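Local coordinates for protein tRNA (guanine-N(1)-)-methyltransferase (Corynebacterium diphtheriae, PDB 7KFF) that catalyses transfer of a methyl group from S-adenosylmethionine to N1 of a guanine in tRNA, probably G37 beside the anticodon, at residues Lys135-Ala146 with Ala180-Ser190. Sequence-based numbering, arbitrary orientation.
Sequences KPLLLVPTPAGA and AKKTYRVREVS. With SAH (S-adenosyl-L-homocysteine), chain C.
Leu138 and Arg187 join two parallel strands, 137-141 and 185-190, in the sheet of this SPOUT methyltransferase, whose trefoil knot forms the methyl-donor site, here holding S-adenosylhomocysteine. Arg187 N donates to Leu138 O at 2.9 Å, and Arg187 O accepts from Val140 N. After Pro141 the chain turns through Thr142-Gly145, where Thr142 OG1 closes an ST turn on Ala144 N, and passes to the other side of strand 185-190. Ser190 N meets Ala146 O there at 3.1 Å, so strand 185-190 is paired along both edges.

The side chain of Arg187 spans the two pairings and packs on Trp156 of helix 150-156. CB lies 3.7 Å from Leu139 CD2, and CG stays beside the same methyl; a bend at chi2 (70°) then brings the guanidinium beside Ala146. NE donates to Glu188 O, NE and CZ both pass Ala146 CB, and NH1 reaches Ala146 O at 3.0 Å. That oxygen lies in the guanidinium plane, yet NH1 stands over one face of the Ala146 carbonyl and Ser190 N over the other. Asp152 forms a salt bridge with NH1.

At the opposite end, Arg185 NE and NH2 both donate to Lys135 O, and the extended Lys135 chain carries NZ to a hydrogen bond with Lys181 O and a salt bridge with Glu132. Pro141 and the turn border S-adenosylhomocysteine: Pro143 CD packs 3.6 Å from adenine C5, and ribose O2' donates to Pro141 O at 3.0 Å.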
loop_
_atom_site.group_PDB
_atom_site.type_symbol
_atom_site.label_atom_id
_atom_site.label_comp_id
_atom_site.label_asym_id
_atom_site.label_seq_id
_atom_site.Cartn_x
_atom_site.Cartn_y
_atom_site.Cartn_z
ATOM N N LYS A 135 -24.607 -2.477 10.907
ATOM C CA LYS A 135 -24.223 -1.420 9.996
ATOM C C LYS A 135 -23.137 -1.923 9.050
ATOM O O LYS A 135 -22.304 -2.736 9.436
ATOM C CB LYS A 135 -23.668 -0.238 10.780
ATOM C CG LYS A 135 -24.677 0.463 11.673
ATOM C CD LYS A 135 -24.041 1.606 12.443
ATOM C CE LYS A 135 -25.074 2.340 13.281
ATOM N NZ LYS A 135 -24.448 3.369 14.155
ATOM N N PRO A 136 -23.108 -1.432 7.820
ATOM C CA PRO A 136 -21.987 -1.749 6.928
ATOM C C PRO A 136 -20.713 -1.097 7.426
ATOM O O PRO A 136 -20.733 -0.162 8.226
ATOM C CB PRO A 136 -22.414 -1.159 5.580
ATOM C CG PRO A 136 -23.461 -0.160 5.920
ATOM C CD PRO A 136 -24.114 -0.567 7.177
ATOM N N LEU A 137 -19.590 -1.589 6.927
ATOM C CA LEU A 137 -18.282 -1.051 7.267
ATOM C C LEU A 137 -17.900 0.013 6.245
ATOM O O LEU A 137 -17.970 -0.237 5.038
ATOM C CB LEU A 137 -17.231 -2.162 7.242
ATOM C CG LEU A 137 -15.790 -1.774 7.570
ATOM C CD1 LEU A 137 -15.664 -1.278 9.000
ATOM C CD2 LEU A 137 -14.858 -2.954 7.343
ATOM N N LEU A 138 -17.503 1.196 6.727
ATOM C CA LEU A 138 -16.955 2.265 5.905
ATOM C C LEU A 138 -15.468 2.394 6.183
ATOM O O LEU A 138 -15.067 2.677 7.322
ATOM C CB LEU A 138 -17.653 3.590 6.189
ATOM C CG LEU A 138 -17.097 4.802 5.454
ATOM C CD1 LEU A 138 -17.289 4.659 3.950
ATOM C CD2 LEU A 138 -17.711 6.098 5.941
ATOM N N LEU A 139 -14.664 2.166 5.147
ATOM C CA LEU A 139 -13.219 2.355 5.222
ATOM C C LEU A 139 -12.845 3.671 4.548
ATOM O O LEU A 139 -13.250 3.936 3.412
ATOM C CB LEU A 139 -12.468 1.195 4.585
ATOM C CG LEU A 139 -12.691 -0.130 5.304
ATOM C CD1 LEU A 139 -11.890 -1.220 4.635
ATOM C CD2 LEU A 139 -12.355 -0.067 6.781
ATOM N N VAL A 140 -12.100 4.494 5.272
ATOM C CA VAL A 140 -11.678 5.811 4.822
ATOM C C VAL A 140 -10.160 5.830 4.810
ATOM O O VAL A 140 -9.523 6.011 5.855
ATOM C CB VAL A 140 -12.226 6.927 5.733
ATOM C CG1 VAL A 140 -11.816 8.279 5.167
ATOM C CG2 VAL A 140 -13.744 6.821 5.912
ATOM N N PRO A 141 -9.535 5.631 3.653
ATOM C CA PRO A 141 -8.073 5.689 3.600
ATOM C C PRO A 141 -7.577 7.077 3.973
ATOM O O PRO A 141 -8.083 8.097 3.500
ATOM C CB PRO A 141 -7.764 5.336 2.144
ATOM C CG PRO A 141 -8.935 4.524 1.692
ATOM C CD PRO A 141 -10.126 5.128 2.390
ATOM N N THR A 142 -6.567 7.110 4.845
ATOM C CA THR A 142 -5.925 8.355 5.202
ATOM C C THR A 142 -4.588 8.016 5.834
ATOM O O THR A 142 -4.502 7.034 6.599
ATOM C CB THR A 142 -6.747 9.194 6.176
ATOM O OG1 THR A 142 -5.858 10.112 6.800
ATOM C CG2 THR A 142 -7.441 8.383 7.223
ATOM N N PRO A 143 -3.531 8.780 5.556
ATOM C CA PRO A 143 -2.235 8.484 6.187
ATOM C C PRO A 143 -2.256 8.747 7.680
ATOM O O PRO A 143 -1.308 8.368 8.378
ATOM C CB PRO A 143 -1.264 9.428 5.471
ATOM C CG PRO A 143 -2.140 10.580 5.043
ATOM C CD PRO A 143 -3.473 9.977 4.697
ATOM N N ALA A 144 -3.300 9.414 8.178
ATOM C CA ALA A 144 -3.485 9.664 9.604
ATOM C C ALA A 144 -4.422 8.660 10.268
ATOM O O ALA A 144 -4.831 8.869 11.408
ATOM C CB ALA A 144 -3.962 11.096 9.812
ATOM N N GLY A 145 -4.759 7.577 9.581
ATOM C CA GLY A 145 -5.578 6.524 10.152
ATOM C C GLY A 145 -4.744 5.450 10.825
ATOM O O GLY A 145 -3.539 5.338 10.636
ATOM N N ALA A 146 -5.411 4.616 11.607
ATOM C CA ALA A 146 -4.713 3.489 12.202
ATOM C C ALA A 146 -4.151 2.579 11.112
ATOM O O ALA A 146 -4.814 2.329 10.091
ATOM C CB ALA A 146 -5.659 2.701 13.103
ATOM N N ALA A 180 -20.953 9.938 9.419
ATOM C CA ALA A 180 -21.127 8.616 8.835
ATOM C C ALA A 180 -21.317 7.546 9.894
ATOM O O ALA A 180 -21.873 6.486 9.594
ATOM C CB ALA A 180 -19.929 8.272 7.951
ATOM N N LYS A 181 -20.873 7.797 11.129
ATOM C CA LYS A 181 -21.020 6.817 12.197
ATOM C C LYS A 181 -22.480 6.514 12.511
ATOM O O LYS A 181 -22.775 5.460 13.081
ATOM C CB LYS A 181 -20.274 7.249 13.451
ATOM C CG LYS A 181 -18.783 7.330 13.243
ATOM C CD LYS A 181 -18.045 7.923 14.430
ATOM C CE LYS A 181 -16.572 8.047 14.089
ATOM N NZ LYS A 181 -15.811 8.704 15.187
ATOM N N LYS A 182 -23.401 7.395 12.132
ATOM C CA LYS A 182 -24.814 7.090 12.331
ATOM C C LYS A 182 -25.264 5.925 11.464
ATOM O O LYS A 182 -26.217 5.223 11.821
ATOM C CB LYS A 182 -25.669 8.319 12.010
ATOM C CG LYS A 182 -25.491 9.460 12.987
ATOM C CD LYS A 182 -26.315 10.668 12.546
ATOM C CE LYS A 182 -26.289 11.778 13.580
ATOM N NZ LYS A 182 -27.043 12.977 13.094
ATOM N N THR A 183 -24.600 5.711 10.331
ATOM C CA THR A 183 -25.003 4.739 9.326
ATOM C C THR A 183 -24.043 3.576 9.191
ATOM O O THR A 183 -24.456 2.483 8.795
ATOM C CB THR A 183 -25.103 5.446 7.964
ATOM O OG1 THR A 183 -26.037 6.529 8.082
ATOM C CG2 THR A 183 -25.558 4.506 6.871
ATOM N N TYR A 184 -22.776 3.805 9.482
ATOM C CA TYR A 184 -21.721 2.839 9.243
ATOM C C TYR A 184 -20.918 2.616 10.518
ATOM O O TYR A 184 -20.828 3.494 11.375
ATOM C CB TYR A 184 -20.724 3.401 8.229
ATOM C CG TYR A 184 -21.222 3.613 6.812
ATOM C CD1 TYR A 184 -21.054 2.627 5.864
ATOM C CD2 TYR A 184 -21.798 4.827 6.419
ATOM C CE1 TYR A 184 -21.459 2.804 4.571
ATOM C CE2 TYR A 184 -22.224 5.019 5.124
ATOM C CZ TYR A 184 -22.038 3.984 4.201
ATOM O OH TYR A 184 -22.412 4.103 2.890
ATOM N N ARG A 185 -20.257 1.449 10.597
ATOM C CA ARG A 185 -19.059 1.317 11.426
ATOM C C ARG A 185 -17.910 1.934 10.642
ATOM O O ARG A 185 -17.675 1.523 9.507
ATOM C CB ARG A 185 -18.797 -0.154 11.722
ATOM C CG ARG A 185 -19.767 -0.748 12.754
ATOM C CD ARG A 185 -19.650 -2.290 12.858
ATOM N NE ARG A 185 -20.106 -2.920 11.626
ATOM C CZ ARG A 185 -19.370 -3.671 10.813
ATOM N NH1 ARG A 185 -18.105 -3.961 11.091
ATOM N NH2 ARG A 185 -19.905 -4.143 9.698
ATOM N N VAL A 186 -17.233 2.941 11.197
ATOM C CA VAL A 186 -16.280 3.752 10.443
ATOM C C VAL A 186 -14.865 3.457 10.917
ATOM O O VAL A 186 -14.596 3.467 12.123
ATOM C CB VAL A 186 -16.591 5.253 10.565
ATOM C CG1 VAL A 186 -15.604 6.088 9.775
ATOM C CG2 VAL A 186 -18.010 5.528 10.109
ATOM N N ARG A 187 -13.959 3.230 9.966
ATOM C CA ARG A 187 -12.542 3.060 10.249
ATOM C C ARG A 187 -11.731 3.916 9.285
ATOM O O ARG A 187 -11.821 3.753 8.066
ATOM C CB ARG A 187 -12.148 1.585 10.124
ATOM C CG ARG A 187 -10.666 1.350 10.051
ATOM C CD ARG A 187 -9.873 1.615 11.380
ATOM N NE ARG A 187 -8.467 1.367 11.088
ATOM C CZ ARG A 187 -7.888 0.173 11.112
ATOM N NH1 ARG A 187 -6.646 0.014 10.703
ATOM N NH2 ARG A 187 -8.562 -0.862 11.569
ATOM N N GLU A 188 -10.918 4.801 9.826
ATOM C CA GLU A 188 -9.873 5.492 9.081
ATOM C C GLU A 188 -8.635 4.610 9.077
ATOM O O GLU A 188 -8.266 4.057 10.115
ATOM C CB GLU A 188 -9.557 6.833 9.746
ATOM C CG GLU A 188 -10.675 7.881 9.556
ATOM C CD GLU A 188 -10.500 9.120 10.409
ATOM O OE1 GLU A 188 -10.467 9.001 11.653
ATOM O OE2 GLU A 188 -10.409 10.226 9.847
ATOM N N VAL A 189 -8.029 4.426 7.902
ATOM C CA VAL A 189 -6.997 3.405 7.751
ATOM C C VAL A 189 -5.868 3.914 6.863
ATOM O O VAL A 189 -6.106 4.383 5.742
ATOM C CB VAL A 189 -7.587 2.084 7.210
ATOM C CG1 VAL A 189 -8.440 2.291 5.970
ATOM C CG2 VAL A 189 -6.496 1.058 6.946
ATOM N N SER A 190 -4.644 3.806 7.362
ATOM C CA SER A 190 -3.459 4.103 6.580
ATOM C C SER A 190 -2.830 2.807 6.085
ATOM O O SER A 190 -2.695 1.845 6.847
ATOM C CB SER A 190 -2.419 4.819 7.433
ATOM O OG SER A 190 -1.258 4.981 6.633
HETATM N N SAH C . -2.224 16.595 3.594
HETATM C CA SAH C . -2.538 15.193 3.779
HETATM C CB SAH C . -2.443 14.542 2.417
HETATM C CG SAH C . -3.725 13.909 1.908
HETATM S SD SAH C . -3.166 12.838 0.598
HETATM C C SAH C . -1.600 14.462 4.723
HETATM O O SAH C . -0.400 14.362 4.474
HETATM O OXT SAH C . -2.036 13.931 5.743
HETATM C "C5'" SAH C . -4.728 12.669 -0.254
HETATM C "C4'" SAH C . -5.465 11.379 0.041
HETATM O "O4'" SAH C . -4.701 10.244 -0.364
HETATM C "C3'" SAH C . -5.842 11.099 1.504
HETATM O "O3'" SAH C . -6.926 11.854 1.907
HETATM C "C2'" SAH C . -6.091 9.591 1.447
HETATM O "O2'" SAH C . -7.344 9.302 0.876
HETATM C "C1'" SAH C . -5.011 9.150 0.483
HETATM N N9 SAH C . -3.769 8.745 1.167
HETATM C C8 SAH C . -2.553 9.392 1.148
HETATM N N7 SAH C . -1.653 8.661 1.830
HETATM C C5 SAH C . -2.292 7.557 2.307
HETATM C C6 SAH C . -1.873 6.477 3.071
HETATM N N6 SAH C . -0.617 6.331 3.543
HETATM N N1 SAH C . -2.793 5.501 3.378
HETATM C C2 SAH C . -4.086 5.593 2.921
HETATM N N3 SAH C . -4.507 6.641 2.160
HETATM C C4 SAH C . -3.614 7.597 1.873
#